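Local coordinates for protein CbsA (Xanthomonas oryzae pv. oryzae, PDB 5XYH) that probably hydrolyses cellulose from its non-reducing chain ends to release cellobiose, as an exoglucanase of glycoside hydrolase family 6 that degrades plant cell walls, at residues P256-T261 / W265-D270. Sequence-based numbering, arbitrary orientation.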
ATOM      1  N   PRO A 256       1.921 -24.123  18.918  1.00 17.47           N
ATOM      2  CA  PRO A 256       2.695 -22.931  18.548  1.00 17.32           C
ATOM      3  C   PRO A 256       1.810 -21.698  18.543  1.00 16.55           C
ATOM      4  O   PRO A 256       0.639 -21.758  18.172  1.00 16.01           O
ATOM      5  CB  PRO A 256       3.188 -23.257  17.135  1.00 16.75           C
ATOM      6  CG  PRO A 256       2.129 -24.144  16.579  1.00 17.83           C
ATOM      7  CD  PRO A 256       1.649 -24.985  17.753  1.00 18.94           C
ATOM      8  N   ILE A 257       2.394 -20.560  18.929  1.00 15.95           N
ATOM      9  CA  ILE A 257       1.598 -19.341  19.002  1.00 15.43           C
ATOM     10  C   ILE A 257       1.092 -18.926  17.631  1.00 15.96           C
ATOM     11  O   ILE A 257       0.115 -18.177  17.541  1.00 15.60           O
ATOM     12  CB  ILE A 257       2.379 -18.197  19.666  1.00 15.29           C
ATOM     13  CG1 ILE A 257       3.687 -17.913  18.917  1.00 15.43           C
ATOM     14  CG2 ILE A 257       2.609 -18.512  21.152  1.00 17.33           C
ATOM     15  CD1 ILE A 257       4.318 -16.600  19.331  1.00 15.59           C
ATOM     16  N   SER A 258       1.732 -19.402  16.554  1.00 16.14           N
ATOM     17  CA  SER A 258       1.222 -19.161  15.209  1.00 15.67           C
ATOM     18  C   SER A 258      -0.175 -19.732  15.019  1.00 15.67           C
ATOM     19  O   SER A 258      -0.897 -19.290  14.118  1.00 14.97           O
ATOM     20  CB  SER A 258       2.163 -19.772  14.176  1.00 16.30           C
ATOM     21  OG  SER A 258       2.218 -21.180  14.361  1.00 15.95           O
ATOM     22  N   SER A 259      -0.569 -20.703  15.845  1.00 15.75           N
ATOM     23  CA  SER A 259      -1.882 -21.323  15.756  1.00 15.52           C
ATOM     24  C   SER A 259      -2.929 -20.600  16.588  1.00 16.34           C
ATOM     25  O   SER A 259      -4.067 -21.078  16.676  1.00 16.58           O
ATOM     26  CB  SER A 259      -1.812 -22.784  16.194  1.00 16.17           C
ATOM     27  OG  SER A 259      -1.747 -22.871  17.611  1.00 17.61           O
ATOM     28  N   SER A 260      -2.578 -19.475  17.206  1.00 15.56           N
ATOM     29  CA  SER A 260      -3.578 -18.671  17.898  1.00 15.12           C
ATOM     30  C   SER A 260      -4.678 -18.251  16.931  1.00 15.39           C
ATOM     31  O   SER A 260      -4.503 -18.251  15.704  1.00 14.66           O
ATOM     32  CB  SER A 260      -2.939 -17.422  18.500  1.00 15.37           C
ATOM     33  OG  SER A 260      -2.287 -16.688  17.470  1.00 14.47           O
ATOM     34  N   THR A 261      -5.819 -17.846  17.508  1.00 15.47           N
ATOM     35  CA  THR A 261      -6.937 -17.357  16.704  1.00 15.79           C
ATOM     36  C   THR A 261      -6.504 -16.225  15.782  1.00 14.80           C
ATOM     37  O   THR A 261      -6.841 -16.219  14.597  1.00 14.96           O
ATOM     38  CB  THR A 261      -8.079 -16.882  17.607  1.00 15.75           C
ATOM     39  OG1 THR A 261      -8.641 -18.001  18.314  1.00 16.39           O
ATOM     40  CG2 THR A 261      -9.159 -16.239  16.773  1.00 15.12           C
ATOM     41  N   TRP A 265      -2.709 -20.089  12.064  1.00 15.61           N
ATOM     42  CA  TRP A 265      -1.693 -20.963  11.485  1.00 16.18           C
ATOM     43  C   TRP A 265      -0.813 -20.250  10.462  1.00 17.61           C
ATOM     44  O   TRP A 265      -0.110 -20.908   9.681  1.00 18.20           O
ATOM     45  CB  TRP A 265      -2.311 -22.218  10.851  1.00 16.42           C
ATOM     46  CG  TRP A 265      -3.032 -23.122  11.806  1.00 16.23           C
ATOM     47  CD1 TRP A 265      -3.724 -22.768  12.932  1.00 16.78           C
ATOM     48  CD2 TRP A 265      -3.157 -24.539  11.690  1.00 16.58           C
ATOM     49  NE1 TRP A 265      -4.259 -23.884  13.534  1.00 16.49           N
ATOM     50  CE2 TRP A 265      -3.919 -24.986  12.790  1.00 17.43           C
ATOM     51  CE3 TRP A 265      -2.695 -25.477  10.758  1.00 17.76           C
ATOM     52  CZ2 TRP A 265      -4.229 -26.335  12.985  1.00 17.68           C
ATOM     53  CZ3 TRP A 265      -3.005 -26.823  10.955  1.00 18.30           C
ATOM     54  CH2 TRP A 265      -3.764 -27.234  12.063  1.00 17.37           C
ATOM     55  N   ASN A 266      -0.814 -18.921  10.447  1.00 16.65           N
ATOM     56  CA  ASN A 266       0.047 -18.132   9.573  1.00 17.00           C
ATOM     57  C   ASN A 266       1.268 -17.680  10.368  1.00 17.04           C
ATOM     58  O   ASN A 266       1.144 -16.872  11.292  1.00 16.38           O
ATOM     59  CB  ASN A 266      -0.737 -16.938   9.032  1.00 17.42           C
ATOM     60  CG  ASN A 266       0.077 -16.050   8.111  1.00 17.48           C
ATOM     61  OD1 ASN A 266       1.285 -16.240   7.920  1.00 17.12           O
ATOM     62  ND2 ASN A 266      -0.586 -15.042   7.558  1.00 17.49           N
ATOM     63  N   SER A 267       2.455 -18.170   9.989  1.00 16.24           N
ATOM     64  CA  SER A 267       3.670 -17.859  10.735  1.00 17.03           C
ATOM     65  C   SER A 267       4.290 -16.505  10.394  1.00 16.94           C
ATOM     66  O   SER A 267       5.365 -16.195  10.922  1.00 16.22           O
ATOM     67  CB  SER A 267       4.724 -18.949  10.510  1.00 17.70           C
ATOM     68  OG  SER A 267       4.259 -20.171  11.033  1.00 21.77           O
ATOM     69  N   VAL A 268       3.672 -15.703   9.536  1.00 16.63           N
ATOM     70  CA  VAL A 268       4.203 -14.394   9.168  1.00 16.20           C
ATOM     71  C   VAL A 268       3.402 -13.344   9.929  1.00 14.69           C
ATOM     72  O   VAL A 268       2.245 -13.074   9.593  1.00 16.27           O
ATOM     73  CB  VAL A 268       4.155 -14.173   7.650  1.00 16.28           C
ATOM     74  CG1 VAL A 268       4.722 -12.815   7.295  1.00 16.71           C
ATOM     75  CG2 VAL A 268       4.972 -15.269   6.939  1.00 15.68           C
ATOM     76  N   PHE A 269       4.030 -12.754  10.952  1.00 14.33           N
ATOM     77  CA  PHE A 269       3.396 -11.857  11.908  1.00 14.64           C
ATOM     78  C   PHE A 269       3.584 -10.390  11.572  1.00 14.67           C
ATOM     79  O   PHE A 269       2.815  -9.555  12.068  1.00 13.88           O
ATOM     80  CB  PHE A 269       3.970 -12.070  13.319  1.00 14.61           C
ATOM     81  CG  PHE A 269       3.647 -13.406  13.934  1.00 14.91           C
ATOM     82  CD1 PHE A 269       2.861 -14.336  13.269  1.00 15.12           C
ATOM     83  CD2 PHE A 269       4.140 -13.723  15.196  1.00 15.11           C
ATOM     84  CE1 PHE A 269       2.583 -15.563  13.850  1.00 15.69           C
ATOM     85  CE2 PHE A 269       3.865 -14.938  15.786  1.00 15.67           C
ATOM     86  CZ  PHE A 269       3.082 -15.865  15.113  1.00 16.60           C
ATOM     87  N   ASP A 270       4.599 -10.051  10.777  1.00 14.15           N
ATOM     88  CA  ASP A 270       4.913  -8.654  10.514  1.00 13.73           C
ATOM     89  C   ASP A 270       5.493  -8.510   9.106  1.00 15.01           C
ATOM     90  O   ASP A 270       5.791  -9.499   8.416  1.00 13.89           O
ATOM     91  CB  ASP A 270       5.858  -8.081  11.587  1.00 14.53           C
ATOM     92  CG  ASP A 270       7.162  -8.883  11.743  1.00 15.94           C
ATOM     93  OD1 ASP A 270       7.814  -9.207  10.728  1.00 16.07           O
ATOM     94  OD2 ASP A 270       7.547  -9.164  12.895  1.00 17.04           O
TER
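Around S258 and S259, a single turn of 3-10 helix is held between two aromatic side chains of the chain that follows it, W265 and F269, with just one backbone hydrogen bond joining the two segments. That bond runs from W265 N to S258 O (2.9 Å) and is bent, its N-H...O angle being 135°. W265 has a positive phi of 76°, and its CA-CB bond points away from the turn; with CG beside the backbone N (chi1 -63°), the pyrrole side of the indole comes back against S259. There CD1 of W265 approaches S259 CA at 3.7 Å, oblique to the ring. F269 instead meets the turn with the edge of its ring: F269 CZ meets S258 CA at 3.8 Å, while F269 CE2 receives CD1 of I257 at 3.9 Å, both partners lying near the ring plane. The S258 side chain points toward the second segment, where its CB packs against OG of S267.

Serine hydroxyls double the turn's backbone bonds: P256 O accepts from both N and OG of S259, and I257 O likewise from N and OG of S260. On the facing segment, V268 N donates to N266 OD1 (2.9 Å), an Asx turn that bends the chain before F269.

The contact belongs to the loop of the glycoside hydrolase family 6 domain that follows the small antiparallel pair 251-252/255-256 and leads into helix 271-284, which D270 N-caps. Y263 stacks on F269, W202 binds the W265 carbonyl, and helix 316-323 covers I257 and S260 through V320.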